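Local structure of luciferase-like monooxygenase (Streptomyces bottropensis, 4US5) at residues Leu31-Asp36 against Ala67-Gly72; Gly72-Ser77 against Arg104-Ile109. The protein probably acts as a flavin-using monooxygenase of the bacterial luciferase family, putting an oxygen atom from molecular oxygen into its substrate. All coordinates share one frame; numbering follows the deposited sequence.

Contact 1 of 2, residues Leu31-Asp36 against Ala67-Gly72. With P4G (1-ethoxy-2-(2-ethoxyethoxy)ethane), chain B.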
loop_
_atom_site.group_PDB
_atom_site.type_symbol
_atom_site.label_atom_id
_atom_site.label_comp_id
_atom_site.label_asym_id
_atom_site.label_seq_id
_atom_site.Cartn_x
_atom_site.Cartn_y
_atom_site.Cartn_z
ATOM N N LEU D 31 8.527 -15.673 7.128
ATOM C CA LEU D 31 7.537 -16.353 7.982
ATOM C C LEU D 31 6.256 -16.627 7.206
ATOM O O LEU D 31 5.667 -17.700 7.348
ATOM C CB LEU D 31 7.243 -15.554 9.250
ATOM C CG LEU D 31 6.149 -16.103 10.171
ATOM C CD1 LEU D 31 6.541 -17.498 10.693
ATOM C CD2 LEU D 31 5.925 -15.160 11.333
ATOM N N ALA D 32 5.827 -15.673 6.368
ATOM C CA ALA D 32 4.666 -15.880 5.559
ATOM C C ALA D 32 4.845 -17.055 4.566
ATOM O O ALA D 32 3.914 -17.824 4.370
ATOM C CB ALA D 32 4.297 -14.632 4.809
ATOM N N ARG D 33 5.989 -17.143 3.940
ATOM C CA ARG D 33 6.264 -18.250 3.017
ATOM C C ARG D 33 6.217 -19.572 3.801
ATOM O O ARG D 33 5.627 -20.546 3.342
ATOM C CB ARG D 33 7.605 -18.084 2.348
ATOM C CG ARG D 33 7.701 -16.985 1.291
ATOM C CD ARG D 33 9.116 -17.077 0.710
ATOM N NE ARG D 33 9.499 -15.993 -0.173
ATOM C CZ ARG D 33 10.615 -15.257 -0.046
ATOM N NH1 ARG D 33 11.467 -15.472 0.952
ATOM N NH2 ARG D 33 10.888 -14.298 -0.940
ATOM N N LEU D 34 6.816 -19.592 4.993
ATOM C CA LEU D 34 6.784 -20.806 5.846
ATOM C C LEU D 34 5.358 -21.169 6.210
ATOM O O LEU D 34 4.940 -22.329 6.076
ATOM C CB LEU D 34 7.622 -20.646 7.106
ATOM C CG LEU D 34 7.631 -21.866 8.070
ATOM C CD1 LEU D 34 8.226 -23.098 7.392
ATOM C CD2 LEU D 34 8.422 -21.564 9.334
ATOM N N ALA D 35 4.603 -20.184 6.672
ATOM C CA ALA D 35 3.238 -20.384 7.065
ATOM C C ALA D 35 2.373 -20.888 5.882
ATOM O O ALA D 35 1.490 -21.717 6.060
ATOM C CB ALA D 35 2.668 -19.094 7.634
ATOM N N ASP D 36 2.638 -20.359 4.683
ATOM C CA ASP D 36 1.943 -20.795 3.477
ATOM C C ASP D 36 2.233 -22.299 3.276
ATOM O O ASP D 36 1.306 -23.093 3.145
ATOM C CB ASP D 36 2.442 -19.971 2.274
ATOM C CG ASP D 36 1.645 -20.207 0.981
ATOM O OD1 ASP D 36 0.434 -20.411 1.023
ATOM O OD2 ASP D 36 2.250 -20.065 -0.084
ATOM N N ALA D 67 1.338 -11.230 -0.413
ATOM C CA ALA D 67 0.397 -11.941 -1.264
ATOM C C ALA D 67 1.061 -12.393 -2.586
ATOM O O ALA D 67 0.703 -13.416 -3.127
ATOM C CB ALA D 67 -0.825 -11.113 -1.530
ATOM N N ALA D 68 2.062 -11.650 -3.057
ATOM C CA ALA D 68 2.833 -12.039 -4.252
ATOM C C ALA D 68 3.832 -13.159 -3.984
ATOM O O ALA D 68 4.285 -13.817 -4.915
ATOM C CB ALA D 68 3.591 -10.837 -4.818
ATOM N N GLU D 69 4.203 -13.336 -2.705
ATOM C CA GLU D 69 5.168 -14.319 -2.286
ATOM C C GLU D 69 4.555 -15.644 -1.805
ATOM O O GLU D 69 5.289 -16.554 -1.456
ATOM C CB GLU D 69 5.988 -13.756 -1.136
ATOM C CG GLU D 69 6.765 -12.496 -1.481
ATOM C CD GLU D 69 8.030 -12.780 -2.222
ATOM O OE1 GLU D 69 8.419 -13.976 -2.313
ATOM O OE2 GLU D 69 8.657 -11.812 -2.713
ATOM N N THR D 70 3.244 -15.732 -1.801
ATOM C CA THR D 70 2.514 -16.896 -1.300
ATOM C C THR D 70 1.374 -17.245 -2.231
ATOM O O THR D 70 0.991 -16.451 -3.072
ATOM C CB THR D 70 1.904 -16.576 0.079
ATOM O OG1 THR D 70 1.102 -15.400 -0.032
ATOM C CG2 THR D 70 2.980 -16.347 1.089
ATOM N N SER D 71 0.832 -18.462 -2.098
ATOM C CA SER D 71 -0.222 -18.946 -3.017
ATOM C C SER D 71 -1.499 -19.387 -2.380
ATOM O O SER D 71 -2.553 -19.173 -2.929
ATOM C CB SER D 71 0.333 -20.144 -3.805
ATOM O OG SER D 71 1.510 -19.738 -4.482
ATOM N N GLY D 72 -1.422 -20.055 -1.226
ATOM C CA GLY D 72 -2.649 -20.618 -0.617
ATOM C C GLY D 72 -3.172 -19.879 0.599
ATOM O O GLY D 72 -4.370 -19.725 0.782
HETATM C C8 P4G B . 4.801 -13.100 -8.175
HETATM C C7 P4G B . 3.385 -13.473 -8.611
HETATM O O4 P4G B . 2.483 -13.630 -7.497
HETATM C C6 P4G B . 1.253 -12.839 -7.463
HETATM C C5 P4G B . 0.223 -13.147 -8.573
HETATM O O3 P4G B . -1.137 -12.994 -8.102
HETATM C C4 P4G B . -2.135 -13.167 -9.127
HETATM C C3 P4G B . -3.294 -14.051 -8.649
HETATM O O2 P4G B . -3.679 -13.680 -7.317
HETATM C C2 P4G B . -3.592 -14.696 -6.315
HETATM C C1 P4G B . -2.144 -15.006 -6.015
HETATM O O HOH W 1 7.953 -17.026 -2.299
HETATM O O HOH W 2 4.875 -19.301 -0.122
#
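R33 and T70 mark the nearest backbone approach at one end of this contact, their CA atoms 5.9 Å apart, where the last turns of helix 21-38 run beside the chain as it leaves helix 59-68. D36 faces the loop 69-72. Its CG stands anti to the backbone N (chi1 -172°), which carries the carboxylate out to two successive amides: G72 N meets OD1 on the syn lone pair at 2.9 Å, while S71 N comes to OD2 from above the carboxylate plane, also at 2.9 Å. The amide of I73 adds a second bond to OD1. Beside this carboxylate the methyl CG2 of T70 packs against both D36 CB and the carbonyl oxygen of A32, 3.7 Å from the latter; the T70 hydroxyl turns to I66 and R104 instead. One turn earlier in the helix, the extended R33 chain presents NE and NH2 side-on to a single oxygen, E69 OE1, with NH2 at 2.8 Å. OE1 lies near the guanidinium plane, yet both nitrogens reach it from one face of the carboxylate, the two planes being 73° apart. R65 pairs with the other oxygen, OE2. One water links R33 NE to E69 O, and a second joins that carbonyl to D36 OD2. A leucine in place of R33 would probably leave E69 OE1 without its charged mate and the first water without the NE donor. Helix 21-38, an outer helix of a TIM barrel, grips the loop that leads from helix 59-68 into strand 74-81.

Contact 2 of 2, residues Gly72-Ser77 against Arg104-Ile109. With P4G (1-ethoxy-2-(2-ethoxyethoxy)ethane), chain B.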
loop_
_atom_site.group_PDB
_atom_site.type_symbol
_atom_site.label_atom_id
_atom_site.label_comp_id
_atom_site.label_asym_id
_atom_site.label_seq_id
_atom_site.Cartn_x
_atom_site.Cartn_y
_atom_site.Cartn_z
ATOM N N GLY D 72 -1.422 -20.055 -1.226
ATOM C CA GLY D 72 -2.649 -20.618 -0.617
ATOM C C GLY D 72 -3.172 -19.879 0.599
ATOM O O GLY D 72 -4.370 -19.725 0.782
ATOM N N ILE D 73 -2.268 -19.404 1.429
ATOM C CA ILE D 73 -2.644 -18.675 2.626
ATOM C C ILE D 73 -3.368 -17.361 2.281
ATOM O O ILE D 73 -3.034 -16.691 1.314
ATOM C CB ILE D 73 -1.384 -18.420 3.487
ATOM C CG1 ILE D 73 -1.719 -18.072 4.946
ATOM C CG2 ILE D 73 -0.492 -17.365 2.845
ATOM C CD1 ILE D 73 -0.509 -18.199 5.836
ATOM N N ARG D 74 -4.394 -17.037 3.024
ATOM C CA ARG D 74 -5.032 -15.731 2.893
ATOM C C ARG D 74 -4.078 -14.701 3.507
ATOM O O ARG D 74 -3.241 -15.038 4.336
ATOM C CB ARG D 74 -6.373 -15.707 3.582
ATOM C CG ARG D 74 -7.412 -16.667 2.992
ATOM C CD ARG D 74 -8.760 -16.502 3.649
ATOM N NE ARG D 74 -9.301 -15.191 3.370
ATOM C CZ ARG D 74 -9.892 -14.823 2.229
ATOM N NH1 ARG D 74 -10.103 -15.688 1.243
ATOM N NH2 ARG D 74 -10.287 -13.560 2.071
ATOM N N VAL D 75 -4.138 -13.470 3.008
ATOM C CA VAL D 75 -3.265 -12.393 3.477
ATOM C C VAL D 75 -4.112 -11.172 3.706
ATOM O O VAL D 75 -4.987 -10.833 2.907
ATOM C CB VAL D 75 -2.142 -12.075 2.456
ATOM C CG1 VAL D 75 -1.083 -11.175 3.076
ATOM C CG2 VAL D 75 -1.454 -13.349 1.984
ATOM N N GLY D 76 -3.827 -10.456 4.789
ATOM C CA GLY D 76 -4.617 -9.281 5.085
ATOM C C GLY D 76 -4.150 -8.477 6.279
ATOM O O GLY D 76 -3.062 -8.705 6.812
ATOM N N SER D 77 -4.985 -7.491 6.642
ATOM C CA SER D 77 -4.682 -6.598 7.744
ATOM C C SER D 77 -5.302 -7.180 9.036
ATOM O O SER D 77 -6.451 -7.664 9.029
ATOM C CB SER D 77 -5.244 -5.212 7.488
ATOM O OG SER D 77 -6.644 -5.207 7.263
ATOM N N ARG D 104 -8.314 -13.496 -1.994
ATOM C CA ARG D 104 -7.346 -13.935 -0.987
ATOM C C ARG D 104 -7.162 -12.954 0.178
ATOM O O ARG D 104 -6.384 -13.229 1.099
ATOM C CB ARG D 104 -5.996 -14.181 -1.627
ATOM C CG ARG D 104 -5.958 -15.386 -2.584
ATOM C CD ARG D 104 -4.562 -15.599 -3.107
ATOM N NE ARG D 104 -3.644 -15.890 -2.034
ATOM C CZ ARG D 104 -2.356 -15.576 -2.024
ATOM N NH1 ARG D 104 -1.797 -14.899 -3.038
ATOM N NH2 ARG D 104 -1.626 -15.883 -0.987
ATOM N N ILE D 105 -7.820 -11.798 0.114
ATOM C CA ILE D 105 -7.470 -10.651 0.971
ATOM C C ILE D 105 -8.492 -10.476 2.094
ATOM O O ILE D 105 -9.720 -10.477 1.861
ATOM C CB ILE D 105 -7.397 -9.319 0.154
ATOM C CG1 ILE D 105 -6.360 -9.438 -0.964
ATOM C CG2 ILE D 105 -7.125 -8.122 1.063
ATOM C CD1 ILE D 105 -4.952 -9.763 -0.519
ATOM N N ASP D 106 -7.956 -10.336 3.307
ATOM C CA ASP D 106 -8.725 -10.015 4.482
ATOM C C ASP D 106 -8.523 -8.547 4.852
ATOM O O ASP D 106 -7.401 -8.063 4.902
ATOM C CB ASP D 106 -8.252 -10.846 5.667
ATOM C CG ASP D 106 -8.578 -12.327 5.545
ATOM O OD1 ASP D 106 -9.495 -12.698 4.767
ATOM O OD2 ASP D 106 -7.930 -13.123 6.287
ATOM N N LEU D 107 -9.622 -7.836 5.046
ATOM C CA LEU D 107 -9.578 -6.498 5.583
ATOM C C LEU D 107 -10.033 -6.552 7.054
ATOM O O LEU D 107 -11.208 -6.330 7.352
ATOM C CB LEU D 107 -10.464 -5.570 4.793
ATOM C CG LEU D 107 -10.613 -4.107 5.205
ATOM C CD1 LEU D 107 -9.311 -3.480 5.647
ATOM C CD2 LEU D 107 -11.226 -3.310 4.062
ATOM N N GLY D 108 -9.090 -6.867 7.930
ATOM C CA GLY D 108 -9.316 -6.768 9.352
ATOM C C GLY D 108 -9.216 -5.320 9.789
ATOM O O GLY D 108 -8.285 -4.598 9.409
ATOM N N ILE D 109 -10.201 -4.895 10.583
ATOM C CA ILE D 109 -10.306 -3.511 11.084
ATOM C C ILE D 109 -10.120 -3.536 12.581
ATOM O O ILE D 109 -10.750 -4.352 13.254
ATOM C CB ILE D 109 -11.712 -2.961 10.802
ATOM C CG1 ILE D 109 -11.944 -2.886 9.301
ATOM C CG2 ILE D 109 -11.919 -1.583 11.457
ATOM C CD1 ILE D 109 -10.916 -2.041 8.573
HETATM C C8 P4G B . 4.801 -13.100 -8.175
HETATM C C7 P4G B . 3.385 -13.473 -8.611
HETATM O O4 P4G B . 2.483 -13.630 -7.497
HETATM C C6 P4G B . 1.253 -12.839 -7.463
HETATM C C5 P4G B . 0.223 -13.147 -8.573
HETATM O O3 P4G B . -1.137 -12.994 -8.102
HETATM C C4 P4G B . -2.135 -13.167 -9.127
HETATM C C3 P4G B . -3.294 -14.051 -8.649
HETATM O O2 P4G B . -3.679 -13.680 -7.317
HETATM C C2 P4G B . -3.592 -14.696 -6.315
HETATM C C1 P4G B . -2.144 -15.006 -6.015
HETATM O O HOH W 3 -5.526 -17.725 -0.478
#
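D106 OD1 takes two N-H groups of R74, NE and NH2, each at 2.9 Å. Both donors come from the same face of the carboxylate, NE on the syn side and NH2 on the anti side, and OD1 lies in the guanidinium plane. The bend of the arginine at chi3 (65°) turns this edge toward the neighbouring strand, while the backbone carbon of R104 sits over one guanidinium face. D106 OD2 is held by W44 and R42, so the buried carboxylate is satisfied at both oxygens. Strands 74-77 and 105-109 run parallel, 25° apart, and with helix 87-100 they form one beta-alpha-beta unit of the TIM barrel. Their ladder runs from V75 N to R104 O, D106 N to V75 O and S77 N to D106 O. G76 CA lies 3.0 Å from D106 O in a CA-H...O contact, which leaves no room for a CB at G76. Beyond it the S77 hydroxyl donates to G108 O at 2.8 Å, in the carbonyl plane and on a lone pair. At the other end R104 NH2 points nearly along the C=O axis of I73, 2.8 Å from its oxygen, and V75 CG2 packs against the same nitrogen. A water bridges R104 NE and G72 O, and R104 NH1 comes within 3.0 Å of C1 of the bound P4G.

In the fold
The two contacts follow one another along the chain and share G72, with centres about 12 Å apart. Contact 1 joins helix 21-38 to the loop after helix 59-68, and contact 2 begins the adjoining strand pair of the barrel. R104 ties them together: its NH1 lies 2.9 Å from A67 O, a probable hydrogen bond, and so links A67 to the residue just before strand 105-110. A35 CB also packs on I73 CD1 at 3.8 Å. Both contacts touch the same P4G, at A68 and R104, in a pocket completed by L100, Y101 and P102. A bound buffer molecule, EPE, probably from the crystallisation liquor, has its nearest atom about 3 Å from the D106 side chain.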